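Local coordinates for prefoldin beta subunit 1 (Thermococcus sp., PDB 2ZQM), which acts as a molecular chaperone that can stabilise a range of proteins and seems to fulfil an ATP-independent, HSP70-like function in archaeal de novo protein folding, at residues Q2-P6 with Q7-M11; E102-A105 with Q106-A110. All coordinates share one frame; numbering follows the deposited sequence. Where two conformers were deposited one is given.

Both contacts are local and lie at the surface, at the end of the helical hairpin that carries both termini; their centres are about 11 Å apart. Contact 1 starts the first long helix, 6-47, and contact 2 lies in the last turns of the second, 68-111. Their chemistry follows from place: at the helix start a carbonyl of the incoming loop collects amide N-H groups and two prolines lead in, whereas residues 102-110 run through regular helical hydrogen bonds with side chains folded over carbonyls. The two contacts touch by packing, largely of Val8 and Met11 on helix 68-111. Each has one buried residue, Val8 or Ile107.

Contact 1 (Q2-P6 with Q7-M11); sequences QNIPP and QVQAM
Pro5 and Val8 meet where the extended chain of Gln2-Pro5 turns into a helix: Pro5 is the N-cap, and its carbonyl O receives the amide of Gln9 at 2.9 Å, nearly in line with the C=O bond. The same oxygen takes a second, weak bond from Val8 N, bent to 125° at the hydrogen, so one carbonyl serves two amides of the first turn. Pro6 O carries the pattern on to Ala10 N at 3.0 Å. Proline suits both leading positions: at the N-cap and the first helical residue the backbone N has no carbonyl a turn earlier to bond to, so the missing N-H costs no helical hydrogen bond.

Around this first turn the side chains close a small apolar corner. The Pro5 ring lies alongside Val8, both pointing the same way, with its CD 3.7 Å from Val8 CG2. Ile4 reaches the helix with its CG2 methyl, which stands opposite the backbone N while CG1 turns beside it (chi1 -60°). That methyl sits 3.7 Å from Val8 CB, and the two side chains cross at about a right angle. Gln9 adds to this less certainly, as it has two conformers. In one, CG turns beside its own backbone N and lies 3.5 Å from Pro5 O, and a bend at the second torsion (chi2 -88°) then brings CD to 3.7 Å from Ile4 CG2.

Val8 is the buried residue here, and it links the helix start to the rest of the fold. Beyond Ile4 and Pro5 it packs on Ala110 of helix 68-111, and one turn later Met11 lies against Leu103, Gln106 and Ile107 of that helix. The start of helix 6-47 is thereby seated against the C-terminal turns of its antiparallel coiled-coil partner.

Contact 2 (E102-A105 with Q106-A110); sequences ELTA and QIQSA
Glu102 to Ser109 form a continuous alpha-helix near the C-terminal end of the prefoldin coiled coil, with i to i+4 hydrogen bonds from Gln106 N to Glu102 O, Ile107 N to Leu103 O, Gln108 N to Thr104 O and Ser109 N to Ala105 O, all between 2.9 and 3.1 Å. On the face turned to helix 6-47, Leu103 and Ile107 pack one turn apart, Leu103 CG 4.2 Å from Ile107 CD1. The Ile107 CG1 branch, placed beside its own backbone N (chi1 -69°), passes 3.3 Å from Leu103 O. On a neighbouring flank the exposed Gln108 lies beside Thr104, both side chains pointing the same way, and its OE1 comes to 3.7 Å from the Thr104 CG2 methyl. The Thr104 hydroxyl OG1 is instead hydrogen-bonded to the carbonyl O of Leu100 in the preceding turn, while its side chain touches Leu15 across the coiled coil. Gln106 runs back, extended beyond CG, past the carbonyl of Glu102, and crosses Leu103 at about a right angle; Gln106 NE2 ends 4.2 Å from Leu103 CD1.

Contact 1 (Q2-P6 with Q7-M11)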
loop_
_atom_site.group_PDB
_atom_site.type_symbol
_atom_site.label_atom_id
_atom_site.label_comp_id
_atom_site.label_asym_id
_atom_site.label_seq_id
_atom_site.Cartn_x
_atom_site.Cartn_y
_atom_site.Cartn_z
ATOM N N GLN A 2 2.237 19.104 -42.402
ATOM C CA GLN A 2 0.886 18.803 -41.956
ATOM C C GLN A 2 0.547 19.886 -40.963
ATOM O O GLN A 2 1.307 20.140 -40.030
ATOM C CB GLN A 2 0.788 17.450 -41.254
ATOM C CG GLN A 2 -0.615 17.199 -40.710
ATOM C CD GLN A 2 -0.728 15.923 -39.900
ATOM O OE1 GLN A 2 -0.015 15.738 -38.910
ATOM N NE2 GLN A 2 -1.635 15.038 -40.308
ATOM N N ASN A 3 -0.595 20.522 -41.163
ATOM C CA ASN A 3 -1.013 21.600 -40.285
ATOM C C ASN A 3 -2.248 21.200 -39.499
ATOM O O ASN A 3 -3.363 21.252 -40.016
ATOM C CB ASN A 3 -1.302 22.840 -41.121
ATOM C CG ASN A 3 -0.091 23.293 -41.920
ATOM O OD1 ASN A 3 0.875 23.806 -41.358
ATOM N ND2 ASN A 3 -0.134 23.088 -43.232
ATOM N N ILE A 4 -2.041 20.787 -38.252
ATOM C CA ILE A 4 -3.151 20.392 -37.397
ATOM C C ILE A 4 -3.767 21.684 -36.861
ATOM O O ILE A 4 -3.120 22.450 -36.134
ATOM C CB ILE A 4 -2.668 19.498 -36.231
ATOM C CG1 ILE A 4 -2.012 18.234 -36.810
ATOM C CG2 ILE A 4 -3.848 19.138 -35.319
ATOM C CD1 ILE A 4 -1.509 17.255 -35.783
ATOM N N PRO A 5 -5.023 21.952 -37.230
ATOM C CA PRO A 5 -5.708 23.165 -36.775
ATOM C C PRO A 5 -5.807 23.211 -35.248
ATOM O O PRO A 5 -5.879 22.174 -34.588
ATOM C CB PRO A 5 -7.091 23.045 -37.408
ATOM C CG PRO A 5 -6.880 22.124 -38.565
ATOM C CD PRO A 5 -5.914 21.123 -38.059
ATOM N N PRO A 6 -5.820 24.421 -34.671
ATOM C CA PRO A 6 -5.925 24.568 -33.217
ATOM C C PRO A 6 -7.119 23.780 -32.647
ATOM O O PRO A 6 -7.040 23.212 -31.564
ATOM C CB PRO A 6 -6.104 26.080 -33.035
ATOM C CG PRO A 6 -5.241 26.657 -34.162
ATOM C CD PRO A 6 -5.564 25.714 -35.339
ATOM N N GLN A 7 -8.239 23.747 -33.367
ATOM C CA GLN A 7 -9.392 23.016 -32.844
ATOM C C GLN A 7 -9.150 21.518 -32.818
ATOM O O GLN A 7 -9.656 20.819 -31.946
ATOM C CB GLN A 7 -10.657 23.349 -33.651
ATOM C CG GLN A 7 -10.985 24.841 -33.607
ATOM C CD GLN A 7 -12.278 25.189 -34.327
ATOM O OE1 GLN A 7 -13.366 24.851 -33.864
ATOM N NE2 GLN A 7 -12.160 25.859 -35.465
ATOM N N VAL A 8 -8.360 21.018 -33.760
ATOM C CA VAL A 8 -8.074 19.590 -33.779
ATOM C C VAL A 8 -7.033 19.276 -32.693
ATOM O O VAL A 8 -7.050 18.203 -32.108
ATOM C CB VAL A 8 -7.565 19.131 -35.166
ATOM C CG1 VAL A 8 -7.299 17.647 -35.148
ATOM C CG2 VAL A 8 -8.622 19.439 -36.238
ATOM N N GLN A 9 -6.128 20.214 -32.436
ATOM C CA GLN A 9 -5.132 20.021 -31.384
ATOM C C GLN A 9 -5.865 19.930 -30.050
ATOM O O GLN A 9 -5.442 19.223 -29.139
ATOM C CB GLN A 9 -4.155 21.194 -31.360
ATOM C CG GLN A 9 -3.244 21.218 -32.553
ATOM C CD GLN A 9 -1.993 20.406 -32.333
ATOM O OE1 GLN A 9 -2.037 19.312 -31.764
ATOM N NE2 GLN A 9 -0.862 20.936 -32.793
ATOM N N ALA A 10 -6.975 20.658 -29.954
ATOM C CA ALA A 10 -7.796 20.662 -28.750
ATOM C C ALA A 10 -8.489 19.303 -28.622
ATOM O O ALA A 10 -8.607 18.747 -27.533
ATOM C CB ALA A 10 -8.833 21.770 -28.839
ATOM N N MET A 11 -8.969 18.777 -29.743
ATOM C CA MET A 11 -9.618 17.480 -29.732
ATOM C C MET A 11 -8.600 16.420 -29.320
ATOM O O MET A 11 -8.912 15.500 -28.566
ATOM C CB MET A 11 -10.151 17.156 -31.126
ATOM C CG MET A 11 -11.084 18.205 -31.708
ATOM S SD MET A 11 -11.583 17.723 -33.394
ATOM C CE MET A 11 -13.090 16.922 -33.016
#

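Contact 2 (E102-A105 with Q106-A110)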
loop_
_atom_site.group_PDB
_atom_site.type_symbol
_atom_site.label_atom_id
_atom_site.label_comp_id
_atom_site.label_asym_id
_atom_site.label_seq_id
_atom_site.Cartn_x
_atom_site.Cartn_y
_atom_site.Cartn_z
ATOM N N GLU A 102 -16.221 8.378 -30.995
ATOM C CA GLU A 102 -16.714 9.533 -31.717
ATOM C C GLU A 102 -15.671 10.635 -31.886
ATOM O O GLU A 102 -15.575 11.245 -32.949
ATOM C CB GLU A 102 -17.956 10.076 -31.023
ATOM C CG GLU A 102 -19.163 9.156 -31.166
ATOM C CD GLU A 102 -20.372 9.661 -30.411
ATOM O OE1 GLU A 102 -20.427 10.880 -30.129
ATOM O OE2 GLU A 102 -21.272 8.844 -30.109
ATOM N N LEU A 103 -14.876 10.895 -30.856
ATOM C CA LEU A 103 -13.874 11.945 -30.981
ATOM C C LEU A 103 -12.744 11.505 -31.916
ATOM O O LEU A 103 -12.189 12.315 -32.660
ATOM C CB LEU A 103 -13.316 12.326 -29.601
ATOM C CG LEU A 103 -12.327 13.498 -29.555
ATOM C CD1 LEU A 103 -12.912 14.742 -30.217
ATOM C CD2 LEU A 103 -11.978 13.784 -28.093
ATOM N N THR A 104 -12.398 10.225 -31.889
ATOM C CA THR A 104 -11.352 9.729 -32.774
ATOM C C THR A 104 -11.806 9.891 -34.226
ATOM O O THR A 104 -11.018 10.256 -35.099
ATOM C CB THR A 104 -11.047 8.247 -32.501
ATOM O OG1 THR A 104 -10.476 8.114 -31.193
ATOM C CG2 THR A 104 -10.056 7.702 -33.532
ATOM N N ALA A 105 -13.083 9.628 -34.475
ATOM C CA ALA A 105 -13.634 9.742 -35.820
ATOM C C ALA A 105 -13.630 11.193 -36.287
ATOM O O ALA A 105 -13.348 11.475 -37.454
ATOM C CB ALA A 105 -15.040 9.186 -35.852
ATOM N N GLN A 106 -13.928 12.120 -35.379
ATOM C CA GLN A 106 -13.947 13.533 -35.740
ATOM C C GLN A 106 -12.547 14.020 -36.087
ATOM O O GLN A 106 -12.363 14.785 -37.033
ATOM C CB GLN A 106 -14.511 14.378 -34.603
ATOM C CG GLN A 106 -15.889 13.956 -34.157
ATOM C CD GLN A 106 -16.369 14.739 -32.954
ATOM O OE1 GLN A 106 -17.149 14.233 -32.149
ATOM N NE2 GLN A 106 -15.916 15.983 -32.829
ATOM N N ILE A 107 -11.558 13.587 -35.317
ATOM C CA ILE A 107 -10.180 13.985 -35.588
ATOM C C ILE A 107 -9.741 13.456 -36.961
ATOM O O ILE A 107 -9.143 14.183 -37.755
ATOM C CB ILE A 107 -9.209 13.432 -34.513
ATOM C CG1 ILE A 107 -9.458 14.134 -33.172
ATOM C CG2 ILE A 107 -7.754 13.638 -34.964
ATOM C CD1 ILE A 107 -8.900 13.366 -31.958
ATOM N N GLN A 108 -10.043 12.191 -37.243
ATOM C CA GLN A 108 -9.650 11.591 -38.517
ATOM C C GLN A 108 -10.340 12.270 -39.691
ATOM O O GLN A 108 -9.746 12.432 -40.753
ATOM C CB GLN A 108 -9.955 10.089 -38.516
ATOM C CG GLN A 108 -9.043 9.313 -37.565
ATOM C CD GLN A 108 -9.412 7.847 -37.444
ATOM O OE1 GLN A 108 -8.668 7.055 -36.859
ATOM N NE2 GLN A 108 -10.566 7.476 -37.991
ATOM N N SER A 109 -11.591 12.667 -39.493
ATOM C CA SER A 109 -12.331 13.350 -40.540
ATOM C C SER A 109 -11.742 14.738 -40.767
ATOM O O SER A 109 -11.599 15.178 -41.906
ATOM C CB SER A 109 -13.803 13.470 -40.157
ATOM O OG SER A 109 -14.518 14.177 -41.151
ATOM N N ALA A 110 -11.386 15.428 -39.685
ATOM C CA ALA A 110 -10.824 16.767 -39.821
ATOM C C ALA A 110 -9.459 16.772 -40.509
ATOM O O ALA A 110 -9.160 17.668 -41.288
ATOM C CB ALA A 110 -10.728 17.441 -38.460
#